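Local coordinates for SCO1/SenC family lipoprotein (Bacillus anthracis, PDB 4HDE) that probably binds copper and takes part in the assembly of cytochrome c oxidase, as characterised members of the SCO1/SenC family in the thioredoxin superfamily do, at residues 55-59 and 70-74; 65-71 and 162-166. All coordinates share one frame; numbering follows the deposited sequence.

Contact 1. Residues 55-59 and 70-74; sequences MAKLQ and QFVSF
F71 reaches from the strand toward the helix and meets M55, L58 and Q59 with different parts of its ring. Its CD1 lies 3.7 Å from CG of M55, a selenomethionine, the two side chains sliding past each other in opposite directions. The extended first torsions of M55 (chi1 -175°, chi2 165°) carry its selenium to 5.2 Å from the centroid of the F71 ring. At 68° off the normal, this Met-aromatic contact is oblique. L58 CD2 comes in at the edge of the F71 ring, near its plane, 3.8 Å from CE1. Q59 comes closer still, its CA 3.5 Å from F71 CZ. Its CB makes an off-centre CH-pi contact, 30° off the ring normal and 4.2 Å from the F71 centroid.

V72 points away from the helix and contributes little. S73 turns back toward it, and its OG lies 3.8 Å from M55 SE while hydrogen-bonded with D38 and W100. The amide of Q59 likewise finds its partners elsewhere, in T94, D96 and N99. With these polar ends satisfied by neighbours and none bonded between the segments, the attraction between helix and strand probably comes largely from dispersion around one aromatic ring.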
HETATM    1  N   MSE A  55      -3.573  -2.376   8.371  1.00 12.04           N
HETATM    2  CA  MSE A  55      -3.029  -3.232   7.348  1.00 11.40           C
HETATM    3  C   MSE A  55      -2.433  -4.504   7.958  1.00 11.45           C
HETATM    4  O   MSE A  55      -2.577  -5.586   7.396  1.00 12.60           O
HETATM    5  CB  MSE A  55      -2.009  -2.480   6.496  1.00 13.16           C
HETATM    6  CG  MSE A  55      -1.496  -3.312   5.321  1.00 14.32           C
HETATM    7 SE   MSE A  55      -0.562  -2.309   3.937  0.61 15.06          SE
HETATM    8  CE  MSE A  55      -2.124  -1.672   2.946  1.00 18.60           C
ATOM      9  N   ALA A  56      -1.792  -4.389   9.119  1.00 11.99           N
ATOM     10  CA  ALA A  56      -1.271  -5.575   9.803  1.00 12.27           C
ATOM     11  C   ALA A  56      -2.386  -6.541  10.231  1.00 13.13           C
ATOM     12  O   ALA A  56      -2.216  -7.763  10.180  1.00 13.00           O
ATOM     13  CB  ALA A  56      -0.429  -5.168  10.992  1.00 12.78           C
ATOM     14  N   LYS A  57      -3.526  -6.006  10.654  1.00 12.73           N
ATOM     15  CA  LYS A  57      -4.661  -6.852  11.012  1.00 12.70           C
ATOM     16  C   LYS A  57      -5.148  -7.586   9.764  1.00 13.53           C
ATOM     17  O   LYS A  57      -5.411  -8.791   9.810  1.00 13.96           O
ATOM     18  CB  LYS A  57      -5.784  -6.022  11.626  1.00 13.37           C
ATOM     19  CG  LYS A  57      -6.990  -6.861  12.036  1.00 16.61           C
ATOM     20  CD  LYS A  57      -7.932  -6.098  12.962  1.00 16.30           C
ATOM     21  CE  LYS A  57      -9.226  -6.872  13.187  1.00 18.70           C
ATOM     22  NZ  LYS A  57      -9.011  -8.227  13.772  1.00 20.84           N
ATOM     23  N   LEU A  58      -5.226  -6.875   8.644  1.00 12.77           N
ATOM     24  CA  LEU A  58      -5.611  -7.479   7.377  1.00 12.87           C
ATOM     25  C   LEU A  58      -4.621  -8.561   6.961  1.00 13.18           C
ATOM     26  O   LEU A  58      -5.024  -9.616   6.478  1.00 12.80           O
ATOM     27  CB  LEU A  58      -5.722  -6.403   6.294  1.00 13.31           C
ATOM     28  CG  LEU A  58      -6.138  -6.865   4.900  1.00 12.93           C
ATOM     29  CD1 LEU A  58      -7.467  -7.597   4.943  1.00 15.23           C
ATOM     30  CD2 LEU A  58      -6.223  -5.657   3.992  1.00 15.48           C
ATOM     31  N   GLN A  59      -3.329  -8.301   7.139  1.00 11.70           N
ATOM     32  CA  GLN A  59      -2.289  -9.270   6.821  1.00 11.40           C
ATOM     33  C   GLN A  59      -2.486 -10.562   7.615  1.00 12.65           C
ATOM     34  O   GLN A  59      -2.433 -11.670   7.070  1.00 13.27           O
ATOM     35  CB  GLN A  59      -0.910  -8.672   7.107  1.00 12.87           C
ATOM     36  CG  GLN A  59       0.251  -9.621   6.852  1.00 13.15           C
ATOM     37  CD  GLN A  59       1.588  -9.082   7.338  1.00 12.99           C
ATOM     38  OE1 GLN A  59       1.696  -8.542   8.443  1.00 13.00           O
ATOM     39  NE2 GLN A  59       2.631  -9.271   6.533  1.00 13.22           N
ATOM     40  N   GLN A  70      -0.093  -9.939  -1.330  1.00 12.60           N
ATOM     41  CA  GLN A  70       1.024  -9.048  -1.013  1.00 12.54           C
ATOM     42  C   GLN A  70       0.508  -7.717  -0.494  1.00 11.04           C
ATOM     43  O   GLN A  70      -0.594  -7.285  -0.825  1.00 12.95           O
ATOM     44  CB  GLN A  70       1.862  -8.777  -2.265  1.00 12.50           C
ATOM     45  CG  GLN A  70       2.515 -10.017  -2.842  1.00 14.57           C
ATOM     46  CD  GLN A  70       3.609 -10.568  -1.956  1.00 13.77           C
ATOM     47  OE1 GLN A  70       4.432  -9.821  -1.414  1.00 14.70           O
ATOM     48  NE2 GLN A  70       3.643 -11.890  -1.815  1.00 14.64           N
ATOM     49  N   PHE A  71       1.331  -7.067   0.323  1.00 11.41           N
ATOM     50  CA  PHE A  71       1.040  -5.740   0.843  1.00 11.36           C
ATOM     51  C   PHE A  71       2.138  -4.794   0.431  1.00 10.44           C
ATOM     52  O   PHE A  71       3.319  -5.150   0.467  1.00 11.39           O
ATOM     53  CB  PHE A  71       0.889  -5.794   2.363  1.00 13.20           C
ATOM     54  CG  PHE A  71      -0.291  -6.616   2.801  1.00 11.78           C
ATOM     55  CD1 PHE A  71      -1.539  -6.043   2.887  1.00 12.16           C
ATOM     56  CD2 PHE A  71      -0.157  -7.971   3.050  1.00 12.46           C
ATOM     57  CE1 PHE A  71      -2.642  -6.810   3.250  1.00 13.24           C
ATOM     58  CE2 PHE A  71      -1.247  -8.734   3.411  1.00 12.25           C
ATOM     59  CZ  PHE A  71      -2.481  -8.156   3.504  1.00 13.83           C
ATOM     60  N   VAL A  72       1.734  -3.598   0.020  1.00 10.75           N
ATOM     61  CA  VAL A  72       2.677  -2.583  -0.435  1.00 11.28           C
ATOM     62  C   VAL A  72       2.284  -1.243   0.150  1.00 11.85           C
ATOM     63  O   VAL A  72       1.141  -0.817   0.024  1.00 13.31           O
ATOM     64  CB  VAL A  72       2.697  -2.484  -1.977  1.00 12.23           C
ATOM     65  CG1 VAL A  72       3.621  -1.356  -2.452  1.00 14.72           C
ATOM     66  CG2 VAL A  72       3.112  -3.817  -2.591  1.00 13.40           C
ATOM     67  N   SER A  73       3.245  -0.588   0.795  1.00 11.42           N
ATOM     68  CA  SER A  73       3.048   0.769   1.306  1.00 11.66           C
ATOM     69  C   SER A  73       4.017   1.705   0.602  1.00 11.85           C
ATOM     70  O   SER A  73       5.229   1.515   0.687  1.00 14.08           O
ATOM     71  CB  SER A  73       3.318   0.829   2.810  1.00 12.19           C
ATOM     72  OG  SER A  73       2.443  -0.041   3.529  1.00 14.07           O
ATOM     73  N   PHE A  74       3.496   2.718  -0.079  1.00 11.90           N
ATOM     74  CA  PHE A  74       4.344   3.695  -0.760  1.00 12.45           C
ATOM     75  C   PHE A  74       4.599   4.869   0.167  1.00 12.27           C
ATOM     76  O   PHE A  74       3.636   5.456   0.672  1.00 13.51           O
ATOM     77  CB  PHE A  74       3.667   4.247  -2.020  1.00 13.07           C
ATOM     78  CG  PHE A  74       3.340   3.212  -3.062  1.00 12.54           C
ATOM     79  CD1 PHE A  74       4.298   2.810  -3.980  1.00 13.36           C
ATOM     80  CD2 PHE A  74       2.062   2.681  -3.155  1.00 12.99           C
ATOM     81  CE1 PHE A  74       4.004   1.870  -4.951  1.00 12.94           C
ATOM     82  CE2 PHE A  74       1.759   1.729  -4.135  1.00 14.88           C
ATOM     83  CZ  PHE A  74       2.737   1.336  -5.034  1.00 13.24           C
TER

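Contact 2. Residues 65-71 and 162-166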
ATOM      1  N   GLU A  65      -6.848 -17.133   6.636  1.00 15.97           N
ATOM      2  CA  GLU A  65      -7.729 -17.640   5.586  1.00 16.25           C
ATOM      3  C   GLU A  65      -6.974 -18.377   4.477  1.00 16.86           C
ATOM      4  O   GLU A  65      -7.587 -18.847   3.520  1.00 19.15           O
ATOM      5  CB  GLU A  65      -8.526 -16.489   4.968  1.00 18.61           C
ATOM      6  CG  GLU A  65      -9.497 -15.801   5.922  1.00 20.08           C
ATOM      7  CD  GLU A  65     -10.848 -16.478   5.975  1.00 26.93           C
ATOM      8  OE1 GLU A  65     -10.977 -17.606   5.446  1.00 24.62           O
ATOM      9  OE2 GLU A  65     -11.789 -15.881   6.543  1.00 29.13           O
ATOM     10  N   LYS A  66      -5.651 -18.458   4.595  1.00 16.45           N
ATOM     11  CA  LYS A  66      -4.808 -19.112   3.585  1.00 15.66           C
ATOM     12  C   LYS A  66      -4.854 -18.381   2.244  1.00 16.52           C
ATOM     13  O   LYS A  66      -4.645 -18.978   1.183  1.00 18.60           O
ATOM     14  CB  LYS A  66      -5.144 -20.598   3.452  1.00 22.52           C
ATOM     15  CG  LYS A  66      -4.956 -21.370   4.755  1.00 23.77           C
ATOM     16  CD  LYS A  66      -5.161 -22.866   4.554  1.00 29.85           C
ATOM     17  CE  LYS A  66      -5.130 -23.614   5.882  1.00 29.22           C
ATOM     18  NZ  LYS A  66      -5.420 -25.067   5.714  1.00 42.49           N
ATOM     19  N   LEU A  67      -5.117 -17.083   2.306  1.00 14.89           N
ATOM     20  CA  LEU A  67      -5.040 -16.236   1.136  1.00 14.35           C
ATOM     21  C   LEU A  67      -3.601 -15.821   0.940  1.00 17.56           C
ATOM     22  O   LEU A  67      -2.925 -15.412   1.883  1.00 24.69           O
ATOM     23  CB  LEU A  67      -5.933 -15.006   1.288  1.00 15.70           C
ATOM     24  CG  LEU A  67      -7.428 -15.310   1.187  1.00 16.85           C
ATOM     25  CD1 LEU A  67      -8.255 -14.187   1.800  1.00 18.28           C
ATOM     26  CD2 LEU A  67      -7.848 -15.576  -0.254  1.00 22.40           C
ATOM     27  N   ASP A  68      -3.144 -15.949  -0.294  1.00 14.74           N
ATOM     28  CA  ASP A  68      -1.783 -15.625  -0.675  1.00 15.26           C
ATOM     29  C   ASP A  68      -1.842 -14.267  -1.345  1.00 15.99           C
ATOM     30  O   ASP A  68      -2.236 -14.172  -2.508  1.00 16.56           O
ATOM     31  CB  ASP A  68      -1.291 -16.686  -1.656  1.00 17.82           C
ATOM     32  CG  ASP A  68       0.181 -16.575  -1.955  1.00 24.12           C
ATOM     33  OD1 ASP A  68       0.801 -15.558  -1.585  1.00 24.09           O
ATOM     34  OD2 ASP A  68       0.718 -17.516  -2.569  1.00 27.80           O
ATOM     35  N   VAL A  69      -1.480 -13.222  -0.602  1.00 13.87           N
ATOM     36  CA  VAL A  69      -1.555 -11.860  -1.106  1.00 13.61           C
ATOM     37  C   VAL A  69      -0.306 -11.086  -0.686  1.00 12.94           C
ATOM     38  O   VAL A  69       0.438 -11.516   0.196  1.00 14.76           O
ATOM     39  CB  VAL A  69      -2.809 -11.147  -0.578  1.00 14.53           C
ATOM     40  CG1 VAL A  69      -4.071 -11.896  -1.024  1.00 15.17           C
ATOM     41  CG2 VAL A  69      -2.759 -11.050   0.937  1.00 18.33           C
ATOM     42  N   GLN A  70      -0.093  -9.939  -1.330  1.00 12.60           N
ATOM     43  CA  GLN A  70       1.024  -9.048  -1.013  1.00 12.54           C
ATOM     44  C   GLN A  70       0.508  -7.717  -0.494  1.00 11.04           C
ATOM     45  O   GLN A  70      -0.594  -7.285  -0.825  1.00 12.95           O
ATOM     46  CB  GLN A  70       1.862  -8.777  -2.265  1.00 12.50           C
ATOM     47  CG  GLN A  70       2.515 -10.017  -2.842  1.00 14.57           C
ATOM     48  CD  GLN A  70       3.609 -10.568  -1.956  1.00 13.77           C
ATOM     49  OE1 GLN A  70       4.432  -9.821  -1.414  1.00 14.70           O
ATOM     50  NE2 GLN A  70       3.643 -11.890  -1.815  1.00 14.64           N
ATOM     51  N   PHE A  71       1.331  -7.067   0.323  1.00 11.41           N
ATOM     52  CA  PHE A  71       1.040  -5.740   0.843  1.00 11.36           C
ATOM     53  C   PHE A  71       2.138  -4.794   0.431  1.00 10.44           C
ATOM     54  O   PHE A  71       3.319  -5.150   0.467  1.00 11.39           O
ATOM     55  CB  PHE A  71       0.889  -5.794   2.363  1.00 13.20           C
ATOM     56  CG  PHE A  71      -0.291  -6.616   2.801  1.00 11.78           C
ATOM     57  CD1 PHE A  71      -1.539  -6.043   2.887  1.00 12.16           C
ATOM     58  CD2 PHE A  71      -0.157  -7.971   3.050  1.00 12.46           C
ATOM     59  CE1 PHE A  71      -2.642  -6.810   3.250  1.00 13.24           C
ATOM     60  CE2 PHE A  71      -1.247  -8.734   3.411  1.00 12.25           C
ATOM     61  CZ  PHE A  71      -2.481  -8.156   3.504  1.00 13.83           C
ATOM     62  N   ILE A 162     -11.572  -9.359   2.670  1.00 13.04           N
ATOM     63  CA  ILE A 162     -11.330 -10.794   2.628  1.00 14.37           C
ATOM     64  C   ILE A 162     -12.214 -11.469   1.570  1.00 15.15           C
ATOM     65  O   ILE A 162     -11.746 -12.319   0.804  1.00 15.75           O
ATOM     66  CB  ILE A 162     -11.560 -11.424   4.018  1.00 14.55           C
ATOM     67  CG1 ILE A 162     -10.464 -10.986   4.994  1.00 17.77           C
ATOM     68  CG2 ILE A 162     -11.618 -12.939   3.923  1.00 16.23           C
ATOM     69  CD1 ILE A 162      -9.085 -11.513   4.644  1.00 18.29           C
ATOM     70  N   ARG A 163     -13.497 -11.104   1.543  1.00 14.04           N
ATOM     71  CA  ARG A 163     -14.443 -11.635   0.559  1.00 15.38           C
ATOM     72  C   ARG A 163     -13.944 -11.369  -0.861  1.00 14.81           C
ATOM     73  O   ARG A 163     -13.955 -12.257  -1.723  1.00 15.50           O
ATOM     74  CB  ARG A 163     -15.826 -10.991   0.772  1.00 17.20           C
ATOM     75  CG  ARG A 163     -16.872 -11.270  -0.311  1.00 21.21           C
ATOM     76  CD  ARG A 163     -17.967 -10.191  -0.316  1.00 24.09           C
ATOM     77  NE  ARG A 163     -17.415  -8.880  -0.643  1.00 23.63           N
ATOM     78  CZ  ARG A 163     -17.984  -7.719  -0.330  1.00 20.68           C
ATOM     79  NH1 ARG A 163     -17.386  -6.580  -0.663  1.00 21.56           N
ATOM     80  NH2 ARG A 163     -19.140  -7.694   0.326  1.00 21.61           N
ATOM     81  N   ASP A 164     -13.529 -10.138  -1.106  1.00 14.64           N
ATOM     82  CA  ASP A 164     -13.047  -9.760  -2.430  1.00 14.23           C
ATOM     83  C   ASP A 164     -11.753 -10.496  -2.814  1.00 14.85           C
ATOM     84  O   ASP A 164     -11.580 -10.903  -3.972  1.00 15.60           O
ATOM     85  CB  ASP A 164     -12.872  -8.239  -2.518  1.00 14.40           C
ATOM     86  CG  ASP A 164     -14.195  -7.483  -2.417  1.00 17.85           C
ATOM     87  OD1 ASP A 164     -15.262  -8.075  -2.662  1.00 19.54           O
ATOM     88  OD2 ASP A 164     -14.170  -6.267  -2.105  1.00 19.07           O
HETATM   89  N   MSE A 165     -10.849 -10.666  -1.853  1.00 13.57           N
HETATM   90  CA  MSE A 165      -9.656 -11.474  -2.082  1.00 13.13           C
HETATM   91  C   MSE A 165     -10.014 -12.900  -2.452  1.00 13.81           C
HETATM   92  O   MSE A 165      -9.397 -13.487  -3.346  1.00 15.40           O
HETATM   93  CB  MSE A 165      -8.768 -11.483  -0.841  1.00 16.45           C
HETATM   94  CG  MSE A 165      -8.030 -10.206  -0.574  1.00 16.42           C
HETATM   95 SE   MSE A 165      -7.265 -10.241   1.201  0.71 17.88          SE
HETATM   96  CE  MSE A 165      -6.104  -8.710   1.015  1.00 18.63           C
ATOM     97  N   LYS A 166     -10.992 -13.473  -1.756  1.00 15.50           N
ATOM     98  CA  LYS A 166     -11.411 -14.833  -2.062  1.00 17.18           C
ATOM     99  C   LYS A 166     -11.956 -14.938  -3.477  1.00 16.77           C
ATOM    100  O   LYS A 166     -11.685 -15.904  -4.171  1.00 19.30           O
ATOM    101  CB  LYS A 166     -12.447 -15.329  -1.057  1.00 18.04           C
ATOM    102  CG  LYS A 166     -11.868 -15.602   0.314  1.00 19.58           C
ATOM    103  CD  LYS A 166     -12.912 -16.192   1.236  1.00 26.55           C
ATOM    104  CE  LYS A 166     -12.310 -16.551   2.583  1.00 29.39           C
ATOM    105  NZ  LYS A 166     -13.324 -17.143   3.493  1.00 40.34           N
TER
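E65 and K166 meet through the glutamate's carboxylate, a flat group approached over one face: K166 NZ donates to E65 OE1 at 3.1 Å, 53° out of the carboxylate plane, in a salt bridge. The lysine is fully extended beyond CG and crosses the glutamate at about a right angle, whereas E65 is bent at chi2 (-87°), which turns its carboxylate toward the helix. The other oxygen, OE2, lies 3.9 Å from I162 CG2. At the far end of the contact, the ring of F71 is met obliquely by the methyl of M165, a selenomethionine, with CZ and CE 4.4 Å apart. Within the helix, D164 OD1 lies near the plane of the R163 guanidinium, at its edge, but the carboxylate is tilted, and NE and NH1 both reach OD1 from the same face; D164 OD2 is hydrogen-bonded with Y150 OH.

Between salt bridge and ring the packing is apolar. L67 spreads its two methyls over the helix, CD1 lying 3.8 Å from M165 CB and 4.0 Å from I162 CD1. Its CD2 rests 4.1 Å from K166 CG, against the aliphatic part of the lysine. Further along, V69 CG2 meets M165 CE at 4.1 Å; the straight run of M165 beyond CG carries its methyl to both V69 and F71.

The chain leaves helix 48-64 through a Schellman motif, with positive phi at K66, and the first part of 65-71 connects that helix to strand 70-75 in a beta-alpha-beta unit. M165 also touches V36 and L139 of the central sheet. The placement of helices 48-64 and 158-169 together on one face of that sheet is characteristic of the thioredoxin fold.

In the fold
Strand 70-75 belongs to both contacts, and F71 takes part in each. Contact 1 is fully buried near the middle of the molecule and joins neighbouring elements of one beta-alpha-beta unit; its chemistry is almost entirely aromatic and aliphatic, the polar ends of S73 and Q59 being bonded elsewhere. Contact 2 lies farther out, its centre about 14 Å from the centre of the chain, and brings together parts of the chain some 90 residues apart; its packing passes from a buried selenomethionine and valine to a charged pair at the exposed end. The two also touch directly, L58 meeting I162 and M165, which makes helices 48-64 and 158-169 neighbours over the same side of the sheet.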